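PDB 3U0A: acyl-CoA thioesterase II TesB2 from Mycobacterium marinum, which probably hydrolyses fatty acyl-CoA thioesters to free fatty acids and coenzyme A. Local coordinates for residues Ala6-Glu17 and Leu182-Tyr195. Residues are numbered along the deposited sequence; the frame is centred on the assembly and turned at random.
Sequences AIEEILDLEQLE and LPDDPVLHICALAY. With SO4 (sulfate ion), chain D.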
loop_
_atom_site.group_PDB
_atom_site.type_symbol
_atom_site.label_atom_id
_atom_site.label_comp_id
_atom_site.label_asym_id
_atom_site.label_seq_id
_atom_site.Cartn_x
_atom_site.Cartn_y
_atom_site.Cartn_z
ATOM N N ALA A 6 13.490 -10.621 22.087
ATOM C CA ALA A 6 12.722 -11.536 21.218
ATOM C C ALA A 6 12.815 -11.128 19.727
ATOM O O ALA A 6 12.979 -11.995 18.848
ATOM C CB ALA A 6 11.267 -11.628 21.673
ATOM N N ILE A 7 12.744 -9.828 19.431
ATOM C CA ILE A 7 12.706 -9.342 18.016
ATOM C C ILE A 7 13.776 -9.948 17.078
ATOM O O ILE A 7 13.546 -10.121 15.890
ATOM C CB ILE A 7 12.771 -7.792 17.975
ATOM C CG1 ILE A 7 12.237 -7.226 16.652
ATOM C CG2 ILE A 7 14.188 -7.313 18.209
ATOM C CD1 ILE A 7 10.794 -7.591 16.367
ATOM N N GLU A 8 14.933 -10.289 17.630
ATOM C CA GLU A 8 16.059 -10.871 16.878
ATOM C C GLU A 8 15.794 -12.288 16.426
ATOM O O GLU A 8 16.433 -12.790 15.482
ATOM C CB GLU A 8 17.322 -10.845 17.749
ATOM C CG GLU A 8 17.857 -9.438 17.973
ATOM C CD GLU A 8 18.034 -9.076 19.438
ATOM O OE1 GLU A 8 16.992 -8.990 20.174
ATOM O OE2 GLU A 8 19.222 -8.856 19.823
ATOM N N GLU A 9 14.864 -12.945 17.099
ATOM C CA GLU A 9 14.458 -14.288 16.698
ATOM C C GLU A 9 13.693 -14.282 15.385
ATOM O O GLU A 9 13.613 -15.325 14.723
ATOM C CB GLU A 9 13.635 -14.979 17.791
ATOM N N ILE A 10 13.160 -13.129 14.965
ATOM C CA ILE A 10 12.509 -13.063 13.657
ATOM C C ILE A 10 13.515 -13.393 12.570
ATOM O O ILE A 10 13.175 -13.949 11.564
ATOM C CB ILE A 10 11.856 -11.693 13.387
ATOM C CG1 ILE A 10 10.664 -11.513 14.286
ATOM C CG2 ILE A 10 11.345 -11.595 11.960
ATOM C CD1 ILE A 10 9.564 -10.756 13.634
ATOM N N LEU A 11 14.771 -13.058 12.809
ATOM C CA LEU A 11 15.818 -13.260 11.822
ATOM C C LEU A 11 16.330 -14.702 11.793
ATOM O O LEU A 11 16.968 -15.095 10.838
ATOM C CB LEU A 11 16.968 -12.274 12.072
ATOM C CG LEU A 11 16.871 -10.959 11.273
ATOM C CD1 LEU A 11 15.558 -10.195 11.471
ATOM C CD2 LEU A 11 18.062 -10.110 11.663
ATOM N N ASP A 12 15.990 -15.489 12.806
ATOM C CA ASP A 12 16.461 -16.868 12.939
ATOM C C ASP A 12 15.612 -17.793 12.069
ATOM O O ASP A 12 14.506 -18.145 12.442
ATOM C CB ASP A 12 16.435 -17.275 14.446
ATOM C CG ASP A 12 16.976 -18.727 14.728
ATOM O OD1 ASP A 12 17.875 -19.234 13.974
ATOM O OD2 ASP A 12 16.513 -19.357 15.746
ATOM N N LEU A 13 16.121 -18.152 10.894
ATOM C CA LEU A 13 15.451 -19.075 9.979
ATOM C C LEU A 13 16.349 -20.253 9.642
ATOM O O LEU A 13 17.515 -20.050 9.335
ATOM C CB LEU A 13 15.142 -18.387 8.649
ATOM C CG LEU A 13 13.987 -17.401 8.486
ATOM C CD1 LEU A 13 14.013 -17.005 7.006
ATOM C CD2 LEU A 13 12.634 -17.962 8.898
ATOM N N GLU A 14 15.806 -21.465 9.655
ATOM C CA GLU A 14 16.502 -22.628 9.136
ATOM C C GLU A 14 16.332 -22.688 7.622
ATOM O O GLU A 14 15.233 -22.570 7.121
ATOM C CB GLU A 14 15.906 -23.911 9.749
ATOM C CG GLU A 14 16.657 -25.200 9.390
ATOM C CD GLU A 14 15.908 -26.494 9.756
ATOM O OE1 GLU A 14 14.732 -26.430 10.220
ATOM O OE2 GLU A 14 16.494 -27.587 9.564
ATOM N N GLN A 15 17.380 -22.917 6.866
ATOM C CA GLN A 15 17.171 -23.090 5.430
ATOM C C GLN A 15 17.079 -24.543 5.058
ATOM O O GLN A 15 18.014 -25.274 5.224
ATOM C CB GLN A 15 18.285 -22.454 4.632
ATOM C CG GLN A 15 18.265 -22.765 3.144
ATOM C CD GLN A 15 19.406 -22.071 2.458
ATOM O OE1 GLN A 15 20.340 -21.663 3.120
ATOM N NE2 GLN A 15 19.332 -21.902 1.159
ATOM N N LEU A 16 15.947 -24.924 4.508
ATOM C CA LEU A 16 15.673 -26.270 4.153
ATOM C C LEU A 16 16.177 -26.617 2.767
ATOM O O LEU A 16 16.482 -27.778 2.522
ATOM C CB LEU A 16 14.174 -26.498 4.178
ATOM C CG LEU A 16 13.455 -26.315 5.499
ATOM C CD1 LEU A 16 12.002 -26.585 5.262
ATOM C CD2 LEU A 16 14.032 -27.280 6.531
ATOM N N GLU A 17 16.242 -25.646 1.860
ATOM C CA GLU A 17 16.747 -25.866 0.486
ATOM C C GLU A 17 16.813 -24.514 -0.159
ATOM O O GLU A 17 16.349 -23.566 0.414
ATOM C CB GLU A 17 15.776 -26.747 -0.318
ATOM C CG GLU A 17 16.384 -27.967 -0.955
ATOM C CD GLU A 17 17.457 -27.656 -2.009
ATOM O OE1 GLU A 17 18.498 -28.330 -1.958
ATOM O OE2 GLU A 17 17.278 -26.750 -2.872
ATOM N N LEU A 182 20.427 -2.639 19.963
ATOM C CA LEU A 182 20.267 -3.699 19.003
ATOM C C LEU A 182 21.546 -3.853 18.193
ATOM O O LEU A 182 22.313 -2.918 18.042
ATOM C CB LEU A 182 19.120 -3.332 18.035
ATOM C CG LEU A 182 17.719 -3.222 18.640
ATOM C CD1 LEU A 182 16.760 -2.390 17.816
ATOM C CD2 LEU A 182 17.176 -4.632 18.844
ATOM N N PRO A 183 21.751 -5.018 17.604
ATOM C CA PRO A 183 22.789 -5.151 16.589
ATOM C C PRO A 183 22.649 -4.125 15.465
ATOM O O PRO A 183 21.529 -3.593 15.222
ATOM C CB PRO A 183 22.548 -6.543 16.024
ATOM C CG PRO A 183 21.803 -7.274 17.084
ATOM C CD PRO A 183 21.050 -6.276 17.881
ATOM N N ASP A 184 23.769 -3.883 14.767
ATOM C CA ASP A 184 23.813 -2.961 13.613
ATOM C C ASP A 184 23.470 -3.664 12.278
ATOM O O ASP A 184 24.223 -3.548 11.308
ATOM C CB ASP A 184 25.205 -2.331 13.487
ATOM C CG ASP A 184 25.580 -1.523 14.692
ATOM O OD1 ASP A 184 24.648 -1.224 15.472
ATOM O OD2 ASP A 184 26.796 -1.214 14.868
ATOM N N ASP A 185 22.368 -4.395 12.238
ATOM C CA ASP A 185 21.928 -5.064 11.021
ATOM C C ASP A 185 20.645 -4.377 10.524
ATOM O O ASP A 185 19.589 -4.520 11.124
ATOM C CB ASP A 185 21.700 -6.552 11.313
ATOM C CG ASP A 185 21.110 -7.287 10.158
ATOM O OD1 ASP A 185 21.046 -6.764 9.034
ATOM O OD2 ASP A 185 20.685 -8.419 10.379
ATOM N N PRO A 186 20.737 -3.627 9.419
ATOM C CA PRO A 186 19.591 -2.832 9.050
ATOM C C PRO A 186 18.333 -3.646 8.845
ATOM O O PRO A 186 17.236 -3.124 9.046
ATOM C CB PRO A 186 20.030 -2.166 7.752
ATOM C CG PRO A 186 21.487 -2.067 7.845
ATOM C CD PRO A 186 21.908 -3.315 8.577
ATOM N N VAL A 187 18.482 -4.890 8.423
ATOM C CA VAL A 187 17.344 -5.771 8.204
ATOM C C VAL A 187 16.580 -5.999 9.506
ATOM O O VAL A 187 15.381 -6.055 9.510
ATOM C CB VAL A 187 17.811 -7.134 7.618
ATOM C CG1 VAL A 187 16.689 -8.147 7.589
ATOM C CG2 VAL A 187 18.367 -6.945 6.214
ATOM N N LEU A 188 17.313 -6.133 10.597
ATOM C CA LEU A 188 16.729 -6.304 11.916
ATOM C C LEU A 188 15.929 -5.069 12.324
ATOM O O LEU A 188 14.925 -5.171 13.026
ATOM C CB LEU A 188 17.825 -6.584 12.974
ATOM C CG LEU A 188 17.360 -6.639 14.441
ATOM C CD1 LEU A 188 16.441 -7.811 14.702
ATOM C CD2 LEU A 188 18.534 -6.691 15.391
ATOM N N HIS A 189 16.408 -3.907 11.918
ATOM C CA HIS A 189 15.736 -2.678 12.257
ATOM C C HIS A 189 14.461 -2.560 11.477
ATOM O O HIS A 189 13.436 -2.261 12.046
ATOM C CB HIS A 189 16.674 -1.466 12.095
ATOM C CG HIS A 189 17.772 -1.427 13.140
ATOM N ND1 HIS A 189 17.745 -0.594 14.173
ATOM C CD2 HIS A 189 18.907 -2.216 13.301
ATOM C CE1 HIS A 189 18.801 -0.829 14.952
ATOM N NE2 HIS A 189 19.512 -1.815 14.405
ATOM N N ILE A 190 14.526 -2.840 10.177
ATOM C CA ILE A 190 13.346 -2.829 9.306
ATOM C C ILE A 190 12.254 -3.768 9.876
ATOM O O ILE A 190 11.117 -3.350 10.053
ATOM C CB ILE A 190 13.741 -3.134 7.829
ATOM C CG1 ILE A 190 14.565 -1.979 7.239
ATOM C CG2 ILE A 190 12.527 -3.270 6.940
ATOM C CD1 ILE A 190 15.495 -2.415 6.116
ATOM N N CYS A 191 12.640 -5.000 10.223
ATOM C CA CYS A 191 11.739 -5.964 10.849
ATOM C C CYS A 191 11.175 -5.468 12.180
ATOM O O CYS A 191 10.004 -5.641 12.465
ATOM C CB CYS A 191 12.434 -7.311 11.044
ATOM S SG CYS A 191 12.692 -8.249 9.510
ATOM N N ALA A 192 12.014 -4.840 12.983
ATOM C CA ALA A 192 11.582 -4.273 14.245
ATOM C C ALA A 192 10.455 -3.266 13.993
ATOM O O ALA A 192 9.405 -3.352 14.613
ATOM C CB ALA A 192 12.764 -3.627 14.985
ATOM N N LEU A 193 10.674 -2.342 13.055
ATOM C CA LEU A 193 9.694 -1.307 12.739
ATOM C C LEU A 193 8.420 -1.910 12.118
ATOM O O LEU A 193 7.295 -1.477 12.446
ATOM C CB LEU A 193 10.302 -0.240 11.806
ATOM C CG LEU A 193 9.381 0.875 11.281
ATOM C CD1 LEU A 193 10.183 2.105 10.945
ATOM C CD2 LEU A 193 8.609 0.440 10.053
ATOM N N ALA A 194 8.604 -2.884 11.227
ATOM C CA ALA A 194 7.483 -3.505 10.537
ATOM C C ALA A 194 6.647 -4.311 11.547
ATOM O O ALA A 194 5.409 -4.325 11.489
ATOM C CB ALA A 194 7.973 -4.387 9.385
ATOM N N TYR A 195 7.346 -4.935 12.495
ATOM C CA TYR A 195 6.702 -5.670 13.571
ATOM C C TYR A 195 5.847 -4.770 14.466
ATOM O O TYR A 195 4.651 -5.049 14.720
ATOM C CB TYR A 195 7.767 -6.391 14.423
ATOM C CG TYR A 195 7.205 -7.202 15.567
ATOM C CD1 TYR A 195 6.580 -8.391 15.327
ATOM C CD2 TYR A 195 7.269 -6.753 16.887
ATOM C CE1 TYR A 195 6.056 -9.147 16.349
ATOM C CE2 TYR A 195 6.750 -7.510 17.925
ATOM C CZ TYR A 195 6.138 -8.705 17.643
ATOM O OH TYR A 195 5.590 -9.489 18.624
HETATM S S SO4 D . 21.041 -19.806 -1.989
HETATM O O1 SO4 D . 20.732 -19.744 -3.468
HETATM O O2 SO4 D . 20.894 -18.458 -1.382
HETATM O O3 SO4 D . 20.080 -20.721 -1.299
HETATM O O4 SO4 D . 22.431 -20.408 -1.781
#
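The N-terminal arm of this double-hotdog thioesterase lays a short helical turn, Ile-7 to Leu-11, across the first turns of helix 186-200 of the second hotdog repeat. Ile-7, Leu-11 and Leu-188 carry an apolar contact that buries 499 Å² and has no hydrogen bond across it. Ile-7 spreads its branches over four neighbours. With CG1 anti to the backbone N (chi1 -159°), its long branch lies on Ala-192, Ile-7 CG1 to Ala-192 CB 4.0 Å, and continues to Tyr-195, Ile-7 CD1 to Tyr-195 CD2 3.7 Å. CG2, the short branch, meets Leu-182 CD2 and Leu-188 CD1. Ile-10 CD1 also approaches the Tyr-195 ring obliquely, 4.2 Å from Tyr-195 CD1. One turn nearer the helix start, Leu-188 extends between Glu-8 and Leu-11. Its CD1 meets Glu-8 CA at 3.8 Å and its CD2 meets the aliphatic CG of Glu-8, while Leu-11 crosses it at about a right angle, Leu-11 CD2 against Leu-188 CB at 3.8 Å. The other methyl of Leu-11, CD1, rests 4.0 Å from Cys-191 SG. Leu-11 CD2 also lies 3.4 Å from OD2 of Asp-185, the N-cap residue, whose OD1 accepts from Val-187 N from above the carboxylate plane. His-189, whose CB points away from the arm, ties the preceding loop to the helix: NE2 donates to Pro-183 O at 2.8 Å, nearly in the ring plane. Ala-233 N bonds to its ND1, and Arg-232 pairs with Asp-184. Beyond the turn the arm runs out to strand 14-17, which pairs with strand 20-23. On the way Ile-10 O and Leu-13 O bond to Gln-44 and Arg-51 of helix 34-51, whose Val-47 touches Cys-191 and so joins the two helices directly.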